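Local coordinates for Glyco_hydro_cc domain-containing protein (Cryptococcus neoformans, PDB 6UBC), which probably binds beta-1,3-glucan oligosaccharides as a fungal member of glycoside hydrolase family 128 (subgroup VII), at residues P266-C277 with G305-H315. Residues are numbered along the deposited sequence; the frame is centred on the assembly and turned at random.
Sequences PQYIIGFEEPDC and GSILISPSMCH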
loop_
_atom_site.group_PDB
_atom_site.type_symbol
_atom_site.label_atom_id
_atom_site.label_comp_id
_atom_site.label_asym_id
_atom_site.label_seq_id
_atom_site.Cartn_x
_atom_site.Cartn_y
_atom_site.Cartn_z
ATOM N N PRO A 266 -5.903 -7.852 -14.018
ATOM C CA PRO A 266 -6.208 -7.384 -12.669
ATOM C C PRO A 266 -7.263 -6.268 -12.644
ATOM O O PRO A 266 -7.325 -5.478 -13.609
ATOM C CB PRO A 266 -4.851 -6.783 -12.273
ATOM C CG PRO A 266 -3.883 -7.612 -12.980
ATOM C CD PRO A 266 -4.490 -7.752 -14.368
ATOM N N GLN A 267 -8.066 -6.183 -11.592
ATOM C CA GLN A 267 -8.816 -4.928 -11.284
ATOM C C GLN A 267 -7.865 -3.820 -10.822
ATOM O O GLN A 267 -8.021 -2.702 -11.296
ATOM C CB GLN A 267 -9.897 -5.115 -10.235
ATOM C CG GLN A 267 -11.180 -5.799 -10.750
ATOM C CD GLN A 267 -12.268 -5.596 -9.719
ATOM O OE1 GLN A 267 -13.170 -4.788 -9.908
ATOM N NE2 GLN A 267 -12.088 -6.192 -8.542
ATOM N N TYR A 268 -6.845 -4.148 -10.022
ATOM C CA TYR A 268 -5.889 -3.188 -9.416
ATOM C C TYR A 268 -4.467 -3.754 -9.473
ATOM O O TYR A 268 -4.259 -4.947 -9.174
ATOM C CB TYR A 268 -6.218 -2.987 -7.928
ATOM C CG TYR A 268 -7.648 -2.605 -7.656
ATOM C CD1 TYR A 268 -8.064 -1.281 -7.725
ATOM C CD2 TYR A 268 -8.625 -3.568 -7.490
ATOM C CE1 TYR A 268 -9.400 -0.929 -7.543
ATOM C CE2 TYR A 268 -9.952 -3.223 -7.276
ATOM C CZ TYR A 268 -10.349 -1.900 -7.323
ATOM O OH TYR A 268 -11.689 -1.595 -7.155
ATOM N N ILE A 269 -3.487 -2.888 -9.759
ATOM C CA ILE A 269 -2.057 -3.287 -9.716
ATOM C C ILE A 269 -1.318 -2.292 -8.850
ATOM O O ILE A 269 -1.341 -1.081 -9.209
ATOM C CB ILE A 269 -1.459 -3.320 -11.098
ATOM C CG1 ILE A 269 -2.151 -4.334 -12.006
ATOM C CG2 ILE A 269 0.008 -3.646 -10.960
ATOM C CD1 ILE A 269 -1.906 -4.082 -13.474
ATOM N N ILE A 270 -0.758 -2.761 -7.737
ATOM C CA ILE A 270 0.208 -1.943 -6.953
ATOM C C ILE A 270 1.617 -2.097 -7.542
ATOM O O ILE A 270 2.079 -3.223 -7.803
ATOM C CB ILE A 270 0.138 -2.333 -5.487
ATOM C CG1 ILE A 270 -1.247 -2.031 -4.932
ATOM C CG2 ILE A 270 1.313 -1.676 -4.713
ATOM C CD1 ILE A 270 -1.450 -2.557 -3.514
ATOM N N GLY A 271 2.312 -0.977 -7.720
ATOM C CA GLY A 271 3.686 -0.893 -8.197
ATOM C C GLY A 271 4.705 -1.203 -7.106
ATOM O O GLY A 271 4.352 -1.605 -5.969
ATOM N N PHE A 272 5.956 -0.965 -7.440
ATOM C CA PHE A 272 7.100 -1.529 -6.704
ATOM C C PHE A 272 7.079 -1.089 -5.245
ATOM O O PHE A 272 6.766 0.069 -4.918
ATOM C CB PHE A 272 8.413 -1.116 -7.348
ATOM C CG PHE A 272 8.361 -1.208 -8.852
ATOM C CD1 PHE A 272 8.157 -2.415 -9.463
ATOM C CD2 PHE A 272 8.458 -0.071 -9.644
ATOM C CE1 PHE A 272 8.101 -2.516 -10.850
ATOM C CE2 PHE A 272 8.437 -0.158 -11.028
ATOM C CZ PHE A 272 8.269 -1.393 -11.631
ATOM N N GLU A 273 7.477 -2.039 -4.417
ATOM C CA GLU A 273 7.637 -1.812 -2.980
ATOM C C GLU A 273 8.896 -1.003 -2.692
ATOM O O GLU A 273 9.978 -1.579 -2.784
ATOM C CB GLU A 273 7.778 -3.161 -2.265
ATOM C CG GLU A 273 7.877 -3.025 -0.766
ATOM C CD GLU A 273 6.567 -2.865 -0.034
ATOM O OE1 GLU A 273 5.480 -2.983 -0.683
ATOM O OE2 GLU A 273 6.678 -2.633 1.223
ATOM N N GLU A 274 8.796 0.273 -2.313
ATOM C CA GLU A 274 9.952 1.029 -1.797
ATOM C C GLU A 274 11.179 0.831 -2.682
ATOM O O GLU A 274 12.293 0.493 -2.222
ATOM C CB GLU A 274 10.099 0.533 -0.366
ATOM C CG GLU A 274 8.967 1.008 0.516
ATOM C CD GLU A 274 9.023 0.570 1.974
ATOM O OE1 GLU A 274 10.086 -0.068 2.325
ATOM O OE2 GLU A 274 8.056 0.916 2.768
ATOM N N PRO A 275 11.101 1.120 -4.003
ATOM C CA PRO A 275 12.277 1.048 -4.843
ATOM C C PRO A 275 13.361 2.052 -4.419
ATOM O O PRO A 275 14.553 1.881 -4.845
ATOM C CB PRO A 275 11.730 1.283 -6.270
ATOM C CG PRO A 275 10.482 2.135 -6.011
ATOM C CD PRO A 275 9.906 1.546 -4.730
ATOM N N ASP A 276 12.982 3.081 -3.667
ATOM C CA ASP A 276 13.891 4.159 -3.209
ATOM C C ASP A 276 14.703 3.705 -1.994
ATOM O O ASP A 276 15.569 4.496 -1.552
ATOM C CB ASP A 276 13.117 5.450 -2.933
ATOM C CG ASP A 276 12.008 5.330 -1.936
ATOM O OD1 ASP A 276 11.358 4.230 -1.890
ATOM O OD2 ASP A 276 11.781 6.330 -1.201
ATOM N N CYS A 277 14.470 2.524 -1.464
ATOM C CA CYS A 277 15.233 1.978 -0.310
ATOM C C CYS A 277 15.981 0.717 -0.720
ATOM O O CYS A 277 15.462 -0.068 -1.537
ATOM C CB CYS A 277 14.331 1.658 0.869
ATOM S SG CYS A 277 14.206 3.067 2.014
ATOM N N GLY A 305 -8.305 -2.284 -18.595
ATOM C CA GLY A 305 -9.172 -1.873 -17.492
ATOM C C GLY A 305 -8.479 -1.835 -16.129
ATOM O O GLY A 305 -9.145 -1.383 -15.156
ATOM N N SER A 306 -7.214 -2.236 -16.021
ATOM C CA SER A 306 -6.539 -2.314 -14.690
ATOM C C SER A 306 -6.342 -0.888 -14.177
ATOM O O SER A 306 -5.970 0.005 -14.990
ATOM C CB SER A 306 -5.252 -3.071 -14.761
ATOM O OG SER A 306 -5.498 -4.392 -15.201
ATOM N N ILE A 307 -6.651 -0.657 -12.904
ATOM C CA ILE A 307 -6.297 0.603 -12.206
ATOM C C ILE A 307 -4.819 0.521 -11.758
ATOM O O ILE A 307 -4.461 -0.489 -11.067
ATOM C CB ILE A 307 -7.255 0.860 -11.035
ATOM C CG1 ILE A 307 -8.662 1.200 -11.512
ATOM C CG2 ILE A 307 -6.750 1.957 -10.152
ATOM C CD1 ILE A 307 -9.707 0.987 -10.458
ATOM N N LEU A 308 -3.996 1.524 -12.110
ATOM C CA LEU A 308 -2.545 1.516 -11.820
ATOM C C LEU A 308 -2.243 2.352 -10.580
ATOM O O LEU A 308 -2.573 3.539 -10.510
ATOM C CB LEU A 308 -1.745 2.035 -12.975
ATOM C CG LEU A 308 -1.995 1.301 -14.288
ATOM C CD1 LEU A 308 -0.949 1.752 -15.273
ATOM C CD2 LEU A 308 -1.963 -0.209 -14.094
ATOM N N ILE A 309 -1.647 1.692 -9.592
ATOM C CA ILE A 309 -1.220 2.337 -8.337
ATOM C C ILE A 309 0.311 2.468 -8.390
ATOM O O ILE A 309 0.998 1.514 -8.685
ATOM C CB ILE A 309 -1.744 1.535 -7.154
ATOM C CG1 ILE A 309 -3.279 1.567 -7.180
ATOM C CG2 ILE A 309 -1.197 2.021 -5.838
ATOM C CD1 ILE A 309 -3.891 0.179 -7.164
ATOM N N SER A 310 0.830 3.628 -8.047
ATOM C CA SER A 310 2.260 3.991 -8.251
ATOM C C SER A 310 3.128 3.115 -7.349
ATOM O O SER A 310 2.641 2.483 -6.396
ATOM C CB SER A 310 2.488 5.449 -7.946
ATOM O OG SER A 310 2.599 5.725 -6.569
ATOM N N PRO A 311 4.463 3.100 -7.590
ATOM C CA PRO A 311 5.374 2.597 -6.566
ATOM C C PRO A 311 5.235 3.393 -5.263
ATOM O O PRO A 311 4.817 4.552 -5.268
ATOM C CB PRO A 311 6.797 2.807 -7.140
ATOM C CG PRO A 311 6.543 2.968 -8.654
ATOM C CD PRO A 311 5.200 3.703 -8.725
ATOM N N SER A 312 5.601 2.754 -4.158
ATOM C CA SER A 312 5.605 3.359 -2.817
ATOM C C SER A 312 6.990 3.910 -2.482
ATOM O O SER A 312 7.932 3.145 -2.533
ATOM C CB SER A 312 5.200 2.336 -1.766
ATOM O OG SER A 312 5.893 1.091 -1.943
ATOM N N MET A 313 7.043 5.129 -1.950
ATOM C CA MET A 313 8.321 5.714 -1.461
ATOM C C MET A 313 8.537 5.404 0.037
ATOM O O MET A 313 7.770 5.872 0.918
ATOM C CB MET A 313 8.382 7.221 -1.695
ATOM C CG MET A 313 8.317 7.591 -3.169
ATOM S SD MET A 313 9.597 6.915 -4.260
ATOM C CE MET A 313 8.789 5.417 -4.841
ATOM N N CYS A 314 9.671 4.806 0.345
ATOM C CA CYS A 314 10.038 4.612 1.779
ATOM C C CYS A 314 10.340 5.971 2.397
ATOM O O CYS A 314 10.162 6.072 3.597
ATOM C CB CYS A 314 11.207 3.649 1.967
ATOM S SG CYS A 314 12.730 4.324 1.286
ATOM N N HIS A 315 10.764 6.965 1.612
ATOM C CA HIS A 315 11.221 8.289 2.137
ATOM C C HIS A 315 10.023 9.174 2.495
ATOM O O HIS A 315 10.266 10.275 2.975
ATOM C CB HIS A 315 12.219 8.959 1.234
ATOM C CG HIS A 315 13.549 8.298 1.202
ATOM N ND1 HIS A 315 13.870 7.314 0.274
ATOM C CD2 HIS A 315 14.647 8.476 2.008
ATOM C CE1 HIS A 315 15.127 6.912 0.516
ATOM N NE2 HIS A 315 15.653 7.649 1.524
HETATM O O HOH W 1 -10.378 -2.247 -12.795
HETATM O O HOH W 2 4.094 -0.650 -3.098
#
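D276 grips the loop that follows strand 307-309 with both carboxylate oxygens, right beside the C277–C314 disulfide. Its OD1 takes the amide of C314 on the syn lone pair (2.9 Å to C314 N), while OD2 accepts from both H315 N and the ring nitrogen H315 ND1, the latter at 2.7 Å. The imidazole donates in its own plane but meets the carboxylate from above, the two planes lying 62° apart. With CG between the backbone N and carbonyl carbon (chi1 57°), this short acidic side chain can bridge to the C314–H315 backbone, and the disulfide (C277 SG to C314 SG, 2.1 Å) makes the join covalent. S312 OG accepts from E274 N at 3.0 Å, and G271, lacking a side chain, lets its CA lie 4.2 Å from P311 CA. E274 turns its carboxylate to H342 and S282. Strands 268-270 and 307-309 run parallel: I307 N bonds Q267 O, and I307 O receives I269 N. Apolar groups suit both buried sheet faces: Y268 lies alongside I307 on one, Y268 CE1 3.5 Å from I307 CD1; I269 and L308 pack on the other. Joined through helix 287-298, these strands form a beta-alpha-beta unit, consistent with the (beta/alpha)8 (TIM) barrel of GH128.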